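Local coordinates for mortality factor 4-like protein 1 (Homo sapiens, PDB 2F5K) that recognises histone H3 methylated at a lysine of its tail through its chromo domain, a small beta barrel, and so probably takes part in chromatin-based gene regulation, at residues 21-26 with 72-77; 41-46 with 53-58. One frame throughout, in Å; residues are numbered along the deposited sequence.

Contact 1. Residues 21-26 with 72-77; sequences PKFQEG and SRVLKY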
ATOM      1  N   PRO A  21      -7.615  -7.513 -12.314  1.00 79.17           N
ATOM      2  CA  PRO A  21      -7.241  -6.498 -11.330  1.00 76.72           C
ATOM      3  C   PRO A  21      -5.888  -5.853 -11.643  1.00 73.71           C
ATOM      4  O   PRO A  21      -5.116  -6.354 -12.456  1.00 72.96           O
ATOM      5  CB  PRO A  21      -7.150  -7.313 -10.051  1.00 77.13           C
ATOM      6  CG  PRO A  21      -6.532  -8.600 -10.530  1.00 78.22           C
ATOM      7  CD  PRO A  21      -7.132  -8.847 -11.913  1.00 79.10           C
ATOM      8  N   LYS A  22      -5.628  -4.742 -10.967  1.00 70.59           N
ATOM      9  CA  LYS A  22      -4.439  -3.932 -11.163  1.00 67.57           C
ATOM     10  C   LYS A  22      -3.153  -4.655 -10.808  1.00 65.65           C
ATOM     11  O   LYS A  22      -2.143  -4.506 -11.487  1.00 65.23           O
ATOM     12  CB  LYS A  22      -4.540  -2.680 -10.294  1.00 67.28           C
ATOM     13  CG  LYS A  22      -4.949  -1.417 -11.008  1.00 66.94           C
ATOM     14  CD  LYS A  22      -4.270  -0.199 -10.400  1.00 66.68           C
ATOM     15  CE  LYS A  22      -5.100   1.052 -10.550  1.00 66.80           C
ATOM     16  NZ  LYS A  22      -4.602   2.170  -9.692  1.00 66.03           N
ATOM     17  N   PHE A  23      -3.188  -5.447  -9.747  1.00 63.38           N
ATOM     18  CA  PHE A  23      -1.955  -6.044  -9.241  1.00 61.61           C
ATOM     19  C   PHE A  23      -1.878  -7.563  -9.303  1.00 61.03           C
ATOM     20  O   PHE A  23      -2.889  -8.234  -9.487  1.00 61.26           O
ATOM     21  CB  PHE A  23      -1.696  -5.527  -7.838  1.00 60.82           C
ATOM     22  CG  PHE A  23      -1.703  -4.032  -7.756  1.00 58.66           C
ATOM     23  CD1 PHE A  23      -2.899  -3.339  -7.630  1.00 56.26           C
ATOM     24  CD2 PHE A  23      -0.517  -3.315  -7.852  1.00 56.67           C
ATOM     25  CE1 PHE A  23      -2.901  -1.954  -7.571  1.00 55.41           C
ATOM     26  CE2 PHE A  23      -0.510  -1.933  -7.780  1.00 54.68           C
ATOM     27  CZ  PHE A  23      -1.698  -1.250  -7.652  1.00 54.54           C
ATOM     28  N   GLN A  24      -0.668  -8.085  -9.164  1.00 60.07           N
ATOM     29  CA  GLN A  24      -0.417  -9.518  -9.242  1.00 59.91           C
ATOM     30  C   GLN A  24       0.272 -10.073  -8.007  1.00 59.11           C
ATOM     31  O   GLN A  24       0.939  -9.351  -7.277  1.00 58.42           O
ATOM     32  CB  GLN A  24       0.469  -9.829 -10.442  1.00 60.50           C
ATOM     33  CG  GLN A  24      -0.138  -9.482 -11.761  1.00 62.36           C
ATOM     34  CD  GLN A  24       0.817  -9.743 -12.882  1.00 64.89           C
ATOM     35  OE1 GLN A  24       1.934 -10.207 -12.644  1.00 64.77           O
ATOM     36  NE2 GLN A  24       0.391  -9.450 -14.117  1.00 67.05           N
ATOM     37  N   GLU A  25       0.125 -11.376  -7.791  1.00 58.53           N
ATOM     38  CA  GLU A  25       0.785 -12.012  -6.667  1.00 57.95           C
ATOM     39  C   GLU A  25       2.271 -11.899  -6.898  1.00 56.58           C
ATOM     40  O   GLU A  25       2.762 -12.214  -7.978  1.00 56.56           O
ATOM     41  CB  GLU A  25       0.377 -13.474  -6.548  1.00 58.57           C
ATOM     42  CG  GLU A  25      -1.110 -13.641  -6.299  1.00 61.16           C
ATOM     43  CD  GLU A  25      -1.531 -15.079  -6.020  1.00 63.44           C
ATOM     44  OE1 GLU A  25      -0.683 -16.007  -6.141  1.00 62.96           O
ATOM     45  OE2 GLU A  25      -2.726 -15.263  -5.674  1.00 64.50           O
ATOM     46  N   GLY A  26       2.974 -11.422  -5.885  1.00 54.99           N
ATOM     47  CA  GLY A  26       4.406 -11.246  -5.988  1.00 54.09           C
ATOM     48  C   GLY A  26       4.798  -9.803  -6.257  1.00 52.84           C
ATOM     49  O   GLY A  26       5.884  -9.389  -5.892  1.00 52.52           O
ATOM     50  N   SER A  72      -8.071   0.301  -3.999  1.00 43.10           N
ATOM     51  CA  SER A  72      -7.811   1.732  -3.884  1.00 42.80           C
ATOM     52  C   SER A  72      -6.656   2.066  -2.929  1.00 42.20           C
ATOM     53  O   SER A  72      -6.190   3.210  -2.886  1.00 42.99           O
ATOM     54  CB  SER A  72      -9.076   2.480  -3.455  1.00 42.31           C
ATOM     55  OG  SER A  72      -9.450   2.102  -2.132  1.00 43.08           O
ATOM     56  N   ARG A  73      -6.184   1.097  -2.159  1.00 40.60           N
ATOM     57  CA  ARG A  73      -5.099   1.430  -1.250  1.00 39.89           C
ATOM     58  C   ARG A  73      -3.759   1.012  -1.771  1.00 38.18           C
ATOM     59  O   ARG A  73      -2.734   1.268  -1.154  1.00 37.22           O
ATOM     60  CB  ARG A  73      -5.335   0.873   0.155  1.00 40.99           C
ATOM     61  CG  ARG A  73      -6.261   1.716   0.939  1.00 42.44           C
ATOM     62  CD  ARG A  73      -6.624   1.103   2.222  1.00 44.79           C
ATOM     63  NE  ARG A  73      -5.445   0.866   3.034  1.00 44.90           N
ATOM     64  CZ  ARG A  73      -5.416  -0.016   4.033  1.00 42.89           C
ATOM     65  NH1 ARG A  73      -6.522  -0.692   4.323  1.00 38.58           N
ATOM     66  NH2 ARG A  73      -4.294  -0.203   4.728  1.00 41.66           N
ATOM     67  N   VAL A  74      -3.779   0.382  -2.930  1.00 37.08           N
ATOM     68  CA  VAL A  74      -2.559  -0.110  -3.517  1.00 36.43           C
ATOM     69  C   VAL A  74      -2.122   0.742  -4.709  1.00 36.37           C
ATOM     70  O   VAL A  74      -2.930   1.070  -5.565  1.00 36.82           O
ATOM     71  CB  VAL A  74      -2.725  -1.558  -3.946  1.00 36.04           C
ATOM     72  CG1 VAL A  74      -1.408  -2.118  -4.424  1.00 34.63           C
ATOM     73  CG2 VAL A  74      -3.270  -2.383  -2.769  1.00 35.04           C
ATOM     74  N   LEU A  75      -0.852   1.114  -4.748  1.00 35.48           N
ATOM     75  CA  LEU A  75      -0.343   1.919  -5.859  1.00 35.01           C
ATOM     76  C   LEU A  75       0.832   1.197  -6.462  1.00 35.17           C
ATOM     77  O   LEU A  75       1.571   0.468  -5.770  1.00 34.82           O
ATOM     78  CB  LEU A  75       0.102   3.304  -5.407  1.00 34.60           C
ATOM     79  CG  LEU A  75      -0.962   4.335  -4.990  1.00 34.22           C
ATOM     80  CD1 LEU A  75      -0.312   5.582  -4.460  1.00 29.55           C
ATOM     81  CD2 LEU A  75      -1.765   4.662  -6.234  1.00 34.19           C
ATOM     82  N   LYS A  76       0.972   1.388  -7.766  1.00 35.08           N
ATOM     83  CA  LYS A  76       2.049   0.838  -8.547  1.00 35.60           C
ATOM     84  C   LYS A  76       3.391   1.383  -8.051  1.00 35.46           C
ATOM     85  O   LYS A  76       3.486   2.528  -7.624  1.00 34.93           O
ATOM     86  CB  LYS A  76       1.811   1.217  -9.999  1.00 35.51           C
ATOM     87  CG  LYS A  76       1.861   0.054 -10.932  1.00 38.22           C
ATOM     88  CD  LYS A  76       0.653  -0.841 -10.805  1.00 39.93           C
ATOM     89  CE  LYS A  76       0.851  -2.114 -11.593  1.00 41.45           C
ATOM     90  NZ  LYS A  76      -0.238  -3.061 -11.281  1.00 43.23           N
ATOM     91  N   TYR A  77       4.423   0.547  -8.082  1.00 36.24           N
ATOM     92  CA  TYR A  77       5.735   0.955  -7.603  1.00 36.62           C
ATOM     93  C   TYR A  77       6.463   1.673  -8.733  1.00 35.84           C
ATOM     94  O   TYR A  77       7.245   1.067  -9.436  1.00 35.42           O
ATOM     95  CB  TYR A  77       6.542  -0.276  -7.133  1.00 37.47           C
ATOM     96  CG  TYR A  77       7.732   0.075  -6.242  1.00 38.57           C
ATOM     97  CD1 TYR A  77       7.604   0.116  -4.865  1.00 38.36           C
ATOM     98  CD2 TYR A  77       8.975   0.373  -6.794  1.00 40.29           C
ATOM     99  CE1 TYR A  77       8.685   0.438  -4.060  1.00 40.62           C
ATOM    100  CE2 TYR A  77      10.070   0.698  -6.000  1.00 39.98           C
ATOM    101  CZ  TYR A  77       9.915   0.739  -4.645  1.00 42.03           C
ATOM    102  OH  TYR A  77      10.991   1.090  -3.858  1.00 45.71           O
TER
HETATM  103  O   HOH W   1      -5.354   1.626  -7.031  1.00 40.13           O

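Contact 2. Residues 41-46 with 53-58; sequences KCVKVA and KYFIHY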
ATOM      1  N   LYS A  41       4.489  -6.093  -0.651  1.00 51.53           N
ATOM      2  CA  LYS A  41       4.298  -7.190  -1.595  1.00 54.36           C
ATOM      3  C   LYS A  41       2.833  -7.637  -1.637  1.00 55.50           C
ATOM      4  O   LYS A  41       2.136  -7.671  -0.619  1.00 55.37           O
ATOM      5  CB  LYS A  41       5.162  -8.401  -1.195  1.00 54.90           C
ATOM      6  CG  LYS A  41       6.310  -8.679  -2.119  1.00 57.85           C
ATOM      7  CD  LYS A  41       7.299  -7.491  -2.133  1.00 61.99           C
ATOM      8  CE  LYS A  41       8.596  -7.851  -2.854  1.00 64.18           C
ATOM      9  NZ  LYS A  41       9.643  -6.782  -2.697  1.00 65.67           N
ATOM     10  N   CYS A  42       2.380  -7.992  -2.827  1.00 57.15           N
ATOM     11  CA  CYS A  42       1.038  -8.488  -3.008  1.00 59.24           C
ATOM     12  C   CYS A  42       1.048 -10.019  -2.880  1.00 60.15           C
ATOM     13  O   CYS A  42       1.269 -10.741  -3.857  1.00 59.80           O
ATOM     14  CB  CYS A  42       0.532  -8.065  -4.380  1.00 59.62           C
ATOM     15  SG  CYS A  42      -1.047  -8.814  -4.829  1.00 62.96           S
ATOM     16  N   VAL A  43       0.834 -10.510  -1.667  1.00 61.41           N
ATOM     17  CA  VAL A  43       0.862 -11.954  -1.425  1.00 62.79           C
ATOM     18  C   VAL A  43      -0.350 -12.660  -2.020  1.00 63.68           C
ATOM     19  O   VAL A  43      -0.211 -13.697  -2.655  1.00 63.83           O
ATOM     20  CB  VAL A  43       0.971 -12.288   0.077  1.00 62.68           C
ATOM     21  CG1 VAL A  43       1.019 -13.794   0.284  1.00 63.35           C
ATOM     22  CG2 VAL A  43       2.194 -11.645   0.678  1.00 62.35           C
ATOM     23  N   LYS A  44      -1.536 -12.089  -1.831  1.00 65.18           N
ATOM     24  CA  LYS A  44      -2.767 -12.700  -2.342  1.00 66.64           C
ATOM     25  C   LYS A  44      -3.707 -11.719  -3.053  1.00 67.62           C
ATOM     26  O   LYS A  44      -3.747 -10.527  -2.742  1.00 67.36           O
ATOM     27  CB  LYS A  44      -3.535 -13.402  -1.211  1.00 66.68           C
ATOM     28  CG  LYS A  44      -2.833 -14.608  -0.585  1.00 66.53           C
ATOM     29  CD  LYS A  44      -3.744 -15.362   0.396  1.00 66.25           C
ATOM     30  CE  LYS A  44      -2.942 -16.247   1.367  1.00 65.24           C
ATOM     31  NZ  LYS A  44      -3.781 -16.763   2.482  1.00 64.16           N
ATOM     32  N   VAL A  45      -4.468 -12.259  -3.998  1.00 69.13           N
ATOM     33  CA  VAL A  45      -5.431 -11.507  -4.787  1.00 70.91           C
ATOM     34  C   VAL A  45      -6.745 -12.258  -4.746  1.00 72.78           C
ATOM     35  O   VAL A  45      -6.844 -13.359  -5.286  1.00 73.07           O
ATOM     36  CB  VAL A  45      -5.017 -11.427  -6.277  1.00 70.54           C
ATOM     37  CG1 VAL A  45      -6.026 -10.625  -7.073  1.00 70.18           C
ATOM     38  CG2 VAL A  45      -3.616 -10.852  -6.441  1.00 70.16           C
ATOM     39  N   ALA A  46      -7.758 -11.685  -4.113  1.00 74.99           N
ATOM     40  CA  ALA A  46      -9.064 -12.338  -4.066  1.00 77.05           C
ATOM     41  C   ALA A  46     -10.154 -11.421  -4.584  1.00 78.73           C
ATOM     42  O   ALA A  46     -10.177 -10.230  -4.287  1.00 78.73           O
ATOM     43  CB  ALA A  46      -9.388 -12.792  -2.665  1.00 77.04           C
ATOM     44  N   LYS A  53      -9.810  -7.554  -3.879  1.00 75.41           N
ATOM     45  CA  LYS A  53      -9.086  -7.287  -2.646  1.00 72.51           C
ATOM     46  C   LYS A  53      -7.662  -7.807  -2.727  1.00 69.90           C
ATOM     47  O   LYS A  53      -7.332  -8.631  -3.569  1.00 69.45           O
ATOM     48  CB  LYS A  53      -9.798  -7.941  -1.465  1.00 72.95           C
ATOM     49  CG  LYS A  53     -11.283  -7.600  -1.354  1.00 74.04           C
ATOM     50  CD  LYS A  53     -11.804  -7.821   0.070  1.00 74.94           C
ATOM     51  CE  LYS A  53     -13.178  -7.200   0.289  1.00 75.15           C
ATOM     52  NZ  LYS A  53     -13.476  -7.043   1.743  1.00 75.53           N
ATOM     53  N   TYR A  54      -6.806  -7.317  -1.848  1.00 66.82           N
ATOM     54  CA  TYR A  54      -5.432  -7.789  -1.848  1.00 64.21           C
ATOM     55  C   TYR A  54      -4.936  -8.072  -0.459  1.00 62.47           C
ATOM     56  O   TYR A  54      -5.122  -7.274   0.460  1.00 62.76           O
ATOM     57  CB  TYR A  54      -4.499  -6.773  -2.494  1.00 63.74           C
ATOM     58  CG  TYR A  54      -4.779  -6.531  -3.945  1.00 62.51           C
ATOM     59  CD1 TYR A  54      -5.546  -5.450  -4.346  1.00 61.10           C
ATOM     60  CD2 TYR A  54      -4.284  -7.385  -4.915  1.00 61.50           C
ATOM     61  CE1 TYR A  54      -5.798  -5.211  -5.661  1.00 60.16           C
ATOM     62  CE2 TYR A  54      -4.532  -7.160  -6.240  1.00 60.77           C
ATOM     63  CZ  TYR A  54      -5.290  -6.067  -6.614  1.00 59.90           C
ATOM     64  OH  TYR A  54      -5.550  -5.839  -7.944  1.00 58.55           O
ATOM     65  N   PHE A  55      -4.300  -9.217  -0.298  1.00 60.10           N
ATOM     66  CA  PHE A  55      -3.700  -9.518   0.983  1.00 57.88           C
ATOM     67  C   PHE A  55      -2.268  -9.012   0.894  1.00 56.26           C
ATOM     68  O   PHE A  55      -1.545  -9.325  -0.059  1.00 55.42           O
ATOM     69  CB  PHE A  55      -3.778 -11.017   1.291  1.00 57.60           C
ATOM     70  CG  PHE A  55      -3.231 -11.384   2.638  1.00 57.26           C
ATOM     71  CD1 PHE A  55      -3.830 -10.919   3.793  1.00 57.39           C
ATOM     72  CD2 PHE A  55      -2.101 -12.184   2.745  1.00 56.86           C
ATOM     73  CE1 PHE A  55      -3.312 -11.257   5.060  1.00 58.12           C
ATOM     74  CE2 PHE A  55      -1.564 -12.528   3.995  1.00 56.91           C
ATOM     75  CZ  PHE A  55      -2.166 -12.063   5.158  1.00 57.24           C
ATOM     76  N   ILE A  56      -1.844  -8.210   1.864  1.00 54.82           N
ATOM     77  CA  ILE A  56      -0.505  -7.662   1.746  1.00 53.90           C
ATOM     78  C   ILE A  56       0.457  -7.816   2.924  1.00 53.62           C
ATOM     79  O   ILE A  56       0.089  -7.742   4.109  1.00 53.79           O
ATOM     80  CB  ILE A  56      -0.536  -6.179   1.300  1.00 53.79           C
ATOM     81  CG1 ILE A  56      -0.290  -5.259   2.471  1.00 53.22           C
ATOM     82  CG2 ILE A  56      -1.834  -5.801   0.548  1.00 52.93           C
ATOM     83  CD1 ILE A  56       0.552  -4.116   2.099  1.00 53.66           C
ATOM     84  N   HIS A  57       1.714  -7.999   2.579  1.00 52.64           N
ATOM     85  CA  HIS A  57       2.744  -8.015   3.584  1.00 52.86           C
ATOM     86  C   HIS A  57       3.546  -6.744   3.410  1.00 52.53           C
ATOM     87  O   HIS A  57       4.075  -6.473   2.334  1.00 52.28           O
ATOM     88  CB  HIS A  57       3.656  -9.241   3.449  1.00 52.72           C
ATOM     89  CG  HIS A  57       4.965  -9.078   4.148  1.00 53.67           C
ATOM     90  ND1 HIS A  57       6.159  -8.962   3.470  1.00 54.65           N
ATOM     91  CD2 HIS A  57       5.268  -8.971   5.464  1.00 54.61           C
ATOM     92  CE1 HIS A  57       7.141  -8.800   4.340  1.00 54.83           C
ATOM     93  NE2 HIS A  57       6.627  -8.805   5.557  1.00 54.64           N
ATOM     94  N   TYR A  58       3.620  -5.948   4.458  1.00 52.60           N
ATOM     95  CA  TYR A  58       4.393  -4.741   4.363  1.00 53.57           C
ATOM     96  C   TYR A  58       5.844  -5.142   4.577  1.00 54.94           C
ATOM     97  O   TYR A  58       6.180  -5.819   5.571  1.00 54.21           O
ATOM     98  CB  TYR A  58       3.918  -3.716   5.372  1.00 53.06           C
ATOM     99  CG  TYR A  58       2.475  -3.284   5.151  1.00 53.61           C
ATOM    100  CD1 TYR A  58       1.414  -4.062   5.634  1.00 53.10           C
ATOM    101  CD2 TYR A  58       2.168  -2.098   4.453  1.00 52.05           C
ATOM    102  CE1 TYR A  58       0.093  -3.665   5.453  1.00 52.80           C
ATOM    103  CE2 TYR A  58       0.865  -1.702   4.267  1.00 51.41           C
ATOM    104  CZ  TYR A  58      -0.173  -2.496   4.759  1.00 52.26           C
ATOM    105  OH  TYR A  58      -1.473  -2.130   4.591  1.00 51.07           O
TER

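Contact 1. Residues 21-26 with 72-77
With CG of Phe23 anti to its carbonyl carbon (chi1 -53°), the ring reaches edge-first from the loop 21-26 to strand 74-76, between the side chains of Val74 and Lys76; Val74 holds CG1 anti to its backbone N (chi1 -174°). That rotamer sets the methyl almost squarely on the ring: Val74 CG1 stands 3.3 Å from the centroid of the Phe23 ring, a CH-pi contact close to the normal. On the opposite face comes Lys76, whose chain bends at chi2 (72°) so that its aliphatic part passes the rim, Lys76 CD lying 3.4 Å from Phe23 CE2. Its ammonium then ends over the ring, Lys76 NZ being 3.9 Å from the Phe23 centroid in a cation-pi interaction, and forms a salt bridge with Glu27. At the ring edge lies the backbone of Leu75. Farther out, a water accepts from Lys22 NZ at 2.8 Å and donates to Val74 O at 2.9 Å, bridging loop and strand. Phe23 also meets Tyr54 edge-to-face and packs on Val29. The buried ring is thus sandwiched, one face met by a methyl, the other by the ammonium and last methylenes of a lysine, and the pull of Glu27 would probably keep Lys76 protonated.

Contact 2. Residues 41-46 with 53-58
Seven backbone hydrogen bonds tie strand 41-46 to strand 53-58, and the shortest runs from Lys53 N to Ala46 O at 2.7 Å, nearly along the C=O axis. Its companion from Ala46 N to Lys53 O approaches from above the carbonyl plane. At the other end Lys41 and His57 exchange a second pair, with Lys41 N donating to His57 O almost straight (173°). Between them a classic beta bulge shifts the register by one, Val43 and Lys44 both facing Phe55. The carbonyl of Phe55 therefore receives two N-H groups: Lys44 N, 3.3 Å from Phe55 O, lies on a lone pair, whereas the bond from Val43 N is weak and bent. Phe55 N returns a bond to Lys44 O at 2.8 Å.

Side chains leave the sheet on two faces. On one, Lys44 and Phe55 run side by side, Lys44 CB lying 3.5 Å from Phe55 CB. On the other, Tyr54 has CG anti to its carbonyl carbon (chi1 -64°), which swings the ring toward strand 41-46; Cys42 SG comes obliquely to 3.5 Å from Tyr54 CD2, and Val45 CG2 sits at the ring edge, 3.8 Å from Tyr54 CE2. The phenol oxygen is hydrogen-bonded to Glu71 and to the backbone N of Phe23. An alanine here would lose both the ring packed against Cys42 and Val45 and the hydroxyl, and would probably loosen the loop that bears Phe23.

Around this hairpin, strand 67-70 pairs with the outer side of 51-58 through Tyr54 and Ile56, Trp68 packs against Phe55, Lys44 and Ala46, and strand 28-32 flanks 37-48 on its other side.

The centres of contacts 1 and 2 lie about 8 Å apart, and along the chain the hairpin of contact 2 is nested inside the loop closed by contact 1. Both reach one antiparallel sheet: contact 2 joins its neighbouring strands 37-48 and 51-58, while contact 1 brings side chains of the loop ahead of strand 28-32 against the outermost strand 74-76. They also touch directly, Gly26 N lying 2.7 Å from Cys42 O in a probable hydrogen bond. The loop 21-26 thus bridges the two sites, touching the hairpin on one hand and strand 74-76 on the other, consistent with the compact beta barrel of a chromo domain, after which helix 79-98 follows.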